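Spartin (Homo sapiens, PDB 4U7I) acts as a lipophagy receptor and lipid transfer protein in lipid droplet turnover, and through the MIT domain described here binds the ESCRT-III protein IST1. Local coordinates at residues L25-E29 and L30-E34; R83-L86 and E87-K91. One frame throughout, in Å; residues are numbered along the deposited sequence.

Contact 1. Residues L25-E29 and L30-E34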
loop_
_atom_site.group_PDB
_atom_site.type_symbol
_atom_site.label_atom_id
_atom_site.label_comp_id
_atom_site.label_asym_id
_atom_site.label_seq_id
_atom_site.Cartn_x
_atom_site.Cartn_y
_atom_site.Cartn_z
ATOM N N LEU A 25 5.542 6.835 -5.807
ATOM C CA LEU A 25 6.137 6.288 -7.042
ATOM C C LEU A 25 6.304 7.362 -8.117
ATOM O O LEU A 25 7.322 7.400 -8.805
ATOM C CB LEU A 25 5.294 5.144 -7.596
ATOM C CG LEU A 25 5.432 3.835 -6.834
ATOM C CD1 LEU A 25 4.245 2.957 -7.163
ATOM C CD2 LEU A 25 6.752 3.163 -7.229
ATOM N N ASN A 26 5.311 8.242 -8.273
ATOM C CA ASN A 26 5.464 9.339 -9.230
ATOM C C ASN A 26 6.700 10.178 -8.936
ATOM O O ASN A 26 7.467 10.513 -9.850
ATOM C CB ASN A 26 4.242 10.279 -9.235
ATOM C CG ASN A 26 3.060 9.710 -9.985
ATOM O OD1 ASN A 26 3.160 8.672 -10.639
ATOM N ND2 ASN A 26 1.920 10.403 -9.903
ATOM N N THR A 27 6.885 10.552 -7.670
ATOM C CA THR A 27 7.998 11.436 -7.325
ATOM C C THR A 27 9.319 10.691 -7.377
ATOM O O THR A 27 10.355 11.248 -7.737
ATOM C CB THR A 27 7.807 12.087 -5.933
ATOM O OG1 THR A 27 7.517 11.091 -4.951
ATOM C CG2 THR A 27 6.617 13.032 -5.999
ATOM N N ASP A 28 9.271 9.420 -7.029
ATOM C CA ASP A 28 10.451 8.565 -7.111
ATOM C C ASP A 28 10.934 8.445 -8.561
ATOM O O ASP A 28 12.134 8.566 -8.851
ATOM C CB ASP A 28 10.112 7.190 -6.526
ATOM C CG ASP A 28 11.335 6.435 -6.047
ATOM O OD1 ASP A 28 12.447 6.789 -6.480
ATOM O OD2 ASP A 28 11.175 5.482 -5.243
ATOM N N GLU A 29 10.002 8.216 -9.482
ATOM C CA GLU A 29 10.357 8.108 -10.890
ATOM C C GLU A 29 10.939 9.416 -11.410
ATOM O O GLU A 29 11.781 9.411 -12.299
ATOM C CB GLU A 29 9.139 7.683 -11.728
ATOM C CG GLU A 29 8.723 6.251 -11.450
ATOM C CD GLU A 29 7.296 5.940 -11.827
ATOM O OE1 GLU A 29 6.554 6.886 -12.187
ATOM O OE2 GLU A 29 6.920 4.748 -11.752
ATOM N N LEU A 30 10.502 10.538 -10.836
ATOM C CA LEU A 30 10.965 11.846 -11.272
ATOM C C LEU A 30 12.258 12.245 -10.555
ATOM O O LEU A 30 12.817 13.312 -10.802
ATOM C CB LEU A 30 9.862 12.881 -11.030
ATOM C CG LEU A 30 9.821 14.138 -11.888
ATOM C CD1 LEU A 30 10.059 13.791 -13.343
ATOM C CD2 LEU A 30 8.469 14.821 -11.705
ATOM N N GLY A 31 12.724 11.377 -9.666
ATOM C CA GLY A 31 13.976 11.585 -8.955
ATOM C C GLY A 31 13.875 12.465 -7.720
ATOM O O GLY A 31 14.884 12.929 -7.189
ATOM N N GLN A 32 12.654 12.723 -7.272
ATOM C CA GLN A 32 12.438 13.564 -6.101
ATOM C C GLN A 32 12.410 12.679 -4.852
ATOM O O GLN A 32 11.352 12.346 -4.327
ATOM C CB GLN A 32 11.152 14.374 -6.287
ATOM C CG GLN A 32 11.240 15.273 -7.526
ATOM C CD GLN A 32 9.907 15.810 -8.010
ATOM O OE1 GLN A 32 8.852 15.255 -7.714
ATOM N NE2 GLN A 32 9.956 16.895 -8.784
ATOM N N LYS A 33 13.593 12.273 -4.399
ATOM C CA LYS A 33 13.688 11.196 -3.415
ATOM C C LYS A 33 13.229 11.601 -2.013
ATOM O O LYS A 33 12.668 10.784 -1.273
ATOM C CB LYS A 33 15.124 10.652 -3.381
ATOM C CG LYS A 33 15.449 9.790 -4.602
ATOM C CD LYS A 33 16.944 9.594 -4.833
ATOM C CE LYS A 33 17.187 8.634 -6.002
ATOM N N GLU A 34 13.427 12.860 -1.644
ATOM C CA GLU A 34 12.942 13.293 -0.342
ATOM C C GLU A 34 11.413 13.296 -0.311
ATOM O O GLU A 34 10.812 12.867 0.672
ATOM C CB GLU A 34 13.502 14.668 0.007
ATOM C CG GLU A 34 14.971 14.615 0.383
ATOM C CD GLU A 34 15.250 13.619 1.502
ATOM O OE1 GLU A 34 14.552 13.668 2.541
ATOM O OE2 GLU A 34 16.161 12.778 1.337
#
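Thr27 O receives the amide of Gln32 at 2.8 Å from Gln32 N, a 6→1 bond that ends helix 5-29 and turns the chain toward helix 33-51. Inside it, Gly31 N makes the 5→2 bond to Asp28 O over 3.0 Å, coming from well above the carbonyl plane, while Leu30 N keeps a more helical bond to Asn26 O at 3.2 Å. Gly31 suits the turn because its phi is positive (84°), a value readily reached without a side chain. Gln32, the N-cap of the next helix, lays its chain across Thr27 at about a right angle, with CB 3.5 Å from Thr27 O. Thr27 meets it with its methyl branch: chi1 of 51° puts OG1 between the backbone N and carbonyl carbon, where it bonds back to Lys23 O and Gly24 O, sharing its one proton, and leaves CG2 beside the N. Asp28 points to the other side, its OD2 in a salt bridge with Arg85 and a hydrogen bond with Tyr40. On the outer surface, Glu29 makes a salt bridge and Asn26 OD1 a hydrogen bond to basic side chains of the bound peptide. The paired 6→1 and 5→2 bonds define a Schellman motif, here joining the first two helices of the MIT three-helix bundle.

Contact 2. Residues R83-L86 and E87-K91; sequences RTRL and EILEK
Arg83 O takes the amide of Glu87, with Glu87 N at 3.1 Å, and, weakly, a water. The same water donates a second bond to Glu87 OE1, linking the carboxylate to the backbone one turn back. Glu87 can take part because its CG lies anti to the backbone N (chi1 -178°) and the extended chain brings OE1 to the water; a long acidic side chain suits this exposed face. The next three carbonyls follow the regular i to i+4 pattern, among them Leu86 O, which accepts from Glu90 N at 2.9 Å.

On the buried side, Arg85 bends at chi2 (60°), turning its chain along the helix toward Leu89. Leu89 CD2 lies over part of one face of the guanidinium, 3.6 Å above its plane and offset toward the rim, while Ile88 CG2 approaches NH1 obliquely at 4.0 Å. The methyl packing is apolar, and NE also makes a salt bridge with Asp28. Leu86 and Glu90 make a second i to i+4 pair: Glu90 slants back across Leu86, and its carboxylate oxygen OE2 rests 3.7 Å from Leu86 CG, a van der Waals contact against the leucine branch.

Within the bundle, Leu86 packs on Lys41 and Ile44 of helix 33-51, and Arg85 rests on Tyr40 of that helix and on an aromatic side chain of the bound peptide. Ala94, beyond the end of helix 63-90, touches both Arg85 and Leu89.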
loop_
_atom_site.group_PDB
_atom_site.type_symbol
_atom_site.label_atom_id
_atom_site.label_comp_id
_atom_site.label_asym_id
_atom_site.label_seq_id
_atom_site.Cartn_x
_atom_site.Cartn_y
_atom_site.Cartn_z
ATOM N N ARG A 83 8.169 -0.801 1.838
ATOM C CA ARG A 83 9.160 -0.849 2.904
ATOM C C ARG A 83 10.560 -1.103 2.342
ATOM O O ARG A 83 11.547 -0.528 2.819
ATOM C CB ARG A 83 8.772 -1.905 3.940
ATOM C CG ARG A 83 7.755 -1.368 4.945
ATOM C CD ARG A 83 7.442 -2.351 6.064
ATOM N NE ARG A 83 7.031 -1.651 7.281
ATOM C CZ ARG A 83 6.362 -2.212 8.284
ATOM N NH1 ARG A 83 6.007 -3.490 8.220
ATOM N NH2 ARG A 83 6.047 -1.492 9.354
ATOM N N THR A 84 10.639 -1.941 1.312
ATOM C CA THR A 84 11.920 -2.206 0.658
ATOM C C THR A 84 12.460 -0.936 0.003
ATOM O O THR A 84 13.618 -0.554 0.211
ATOM C CB THR A 84 11.788 -3.304 -0.392
ATOM O OG1 THR A 84 11.498 -4.544 0.269
ATOM C CG2 THR A 84 13.076 -3.437 -1.196
ATOM N N ARG A 85 11.623 -0.275 -0.787
ATOM C CA ARG A 85 12.064 0.928 -1.498
ATOM C C ARG A 85 12.446 2.029 -0.515
ATOM O O ARG A 85 13.420 2.763 -0.718
ATOM C CB ARG A 85 10.971 1.423 -2.450
ATOM C CG ARG A 85 11.377 2.639 -3.272
ATOM C CD ARG A 85 12.608 2.330 -4.136
ATOM N NE ARG A 85 12.984 3.478 -4.966
ATOM C CZ ARG A 85 14.042 3.502 -5.771
ATOM N NH1 ARG A 85 14.833 2.441 -5.846
ATOM N NH2 ARG A 85 14.316 4.584 -6.494
ATOM N N LEU A 86 11.678 2.142 0.559
ATOM C CA LEU A 86 11.967 3.160 1.560
ATOM C C LEU A 86 13.334 2.949 2.199
ATOM O O LEU A 86 14.100 3.896 2.377
ATOM C CB LEU A 86 10.877 3.170 2.629
ATOM C CG LEU A 86 11.066 4.271 3.681
ATOM C CD1 LEU A 86 11.149 5.650 3.038
ATOM C CD2 LEU A 86 9.937 4.223 4.704
ATOM N N GLU A 87 13.652 1.703 2.532
ATOM C CA GLU A 87 14.919 1.426 3.188
ATOM C C GLU A 87 16.054 1.696 2.209
ATOM O O GLU A 87 17.105 2.215 2.581
ATOM C CB GLU A 87 14.968 -0.009 3.706
ATOM C CG GLU A 87 16.255 -0.307 4.447
ATOM C CD GLU A 87 16.280 -1.670 5.095
ATOM O OE1 GLU A 87 15.242 -2.363 5.079
ATOM O OE2 GLU A 87 17.351 -2.046 5.622
ATOM N N ILE A 88 15.811 1.379 0.942
ATOM C CA ILE A 88 16.800 1.613 -0.099
ATOM C C ILE A 88 17.086 3.106 -0.250
ATOM O O ILE A 88 18.246 3.524 -0.328
ATOM C CB ILE A 88 16.330 1.012 -1.438
ATOM C CG1 ILE A 88 16.549 -0.511 -1.428
ATOM C CG2 ILE A 88 17.069 1.641 -2.610
ATOM C CD1 ILE A 88 17.987 -0.960 -1.718
ATOM N N LEU A 89 16.031 3.915 -0.265
ATOM C CA LEU A 89 16.200 5.361 -0.377
ATOM C C LEU A 89 16.840 5.971 0.861
ATOM O O LEU A 89 17.619 6.920 0.763
ATOM C CB LEU A 89 14.858 6.043 -0.622
ATOM C CG LEU A 89 14.246 5.774 -1.992
ATOM C CD1 LEU A 89 12.885 6.431 -2.042
ATOM C CD2 LEU A 89 15.146 6.310 -3.101
ATOM N N GLU A 90 16.482 5.450 2.025
ATOM C CA GLU A 90 16.992 6.009 3.270
ATOM C C GLU A 90 18.488 5.760 3.367
ATOM O O GLU A 90 19.240 6.601 3.867
ATOM C CB GLU A 90 16.248 5.410 4.462
ATOM C CG GLU A 90 14.888 6.052 4.683
ATOM C CD GLU A 90 14.087 5.395 5.789
ATOM O OE1 GLU A 90 14.470 4.291 6.226
ATOM O OE2 GLU A 90 13.067 5.986 6.213
ATOM N N LYS A 91 18.919 4.612 2.854
ATOM C CA LYS A 91 20.326 4.240 2.914
ATOM C C LYS A 91 21.109 4.696 1.680
ATOM O O LYS A 91 22.308 4.397 1.540
ATOM C CB LYS A 91 20.444 2.730 3.116
ATOM C CG LYS A 91 19.846 2.301 4.448
ATOM C CD LYS A 91 20.140 0.862 4.801
ATOM C CE LYS A 91 19.989 0.637 6.300
HETATM O O HOH W 1 12.928 -2.923 4.198
#

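How the contacts relate
Contact 1 comes first along the chain, at the junction of helices 5-29 and 33-51; contact 2 follows near the C-terminal end of helix 63-90. Their centres are about 13 Å apart, on the same side of the chain's centre, so they occupy one end of the three-helix MIT domain. They meet directly: Asp28 OD2 and Arg85 NE form a salt bridge of 2.7 Å, and Leu89 packs against both Asp28 and Lys33. The first and third helices are thereby tied together beside the turn. Both contacts also touch the bound peptide, so this end of the bundle forms part of the surface that meets the IST1 segment.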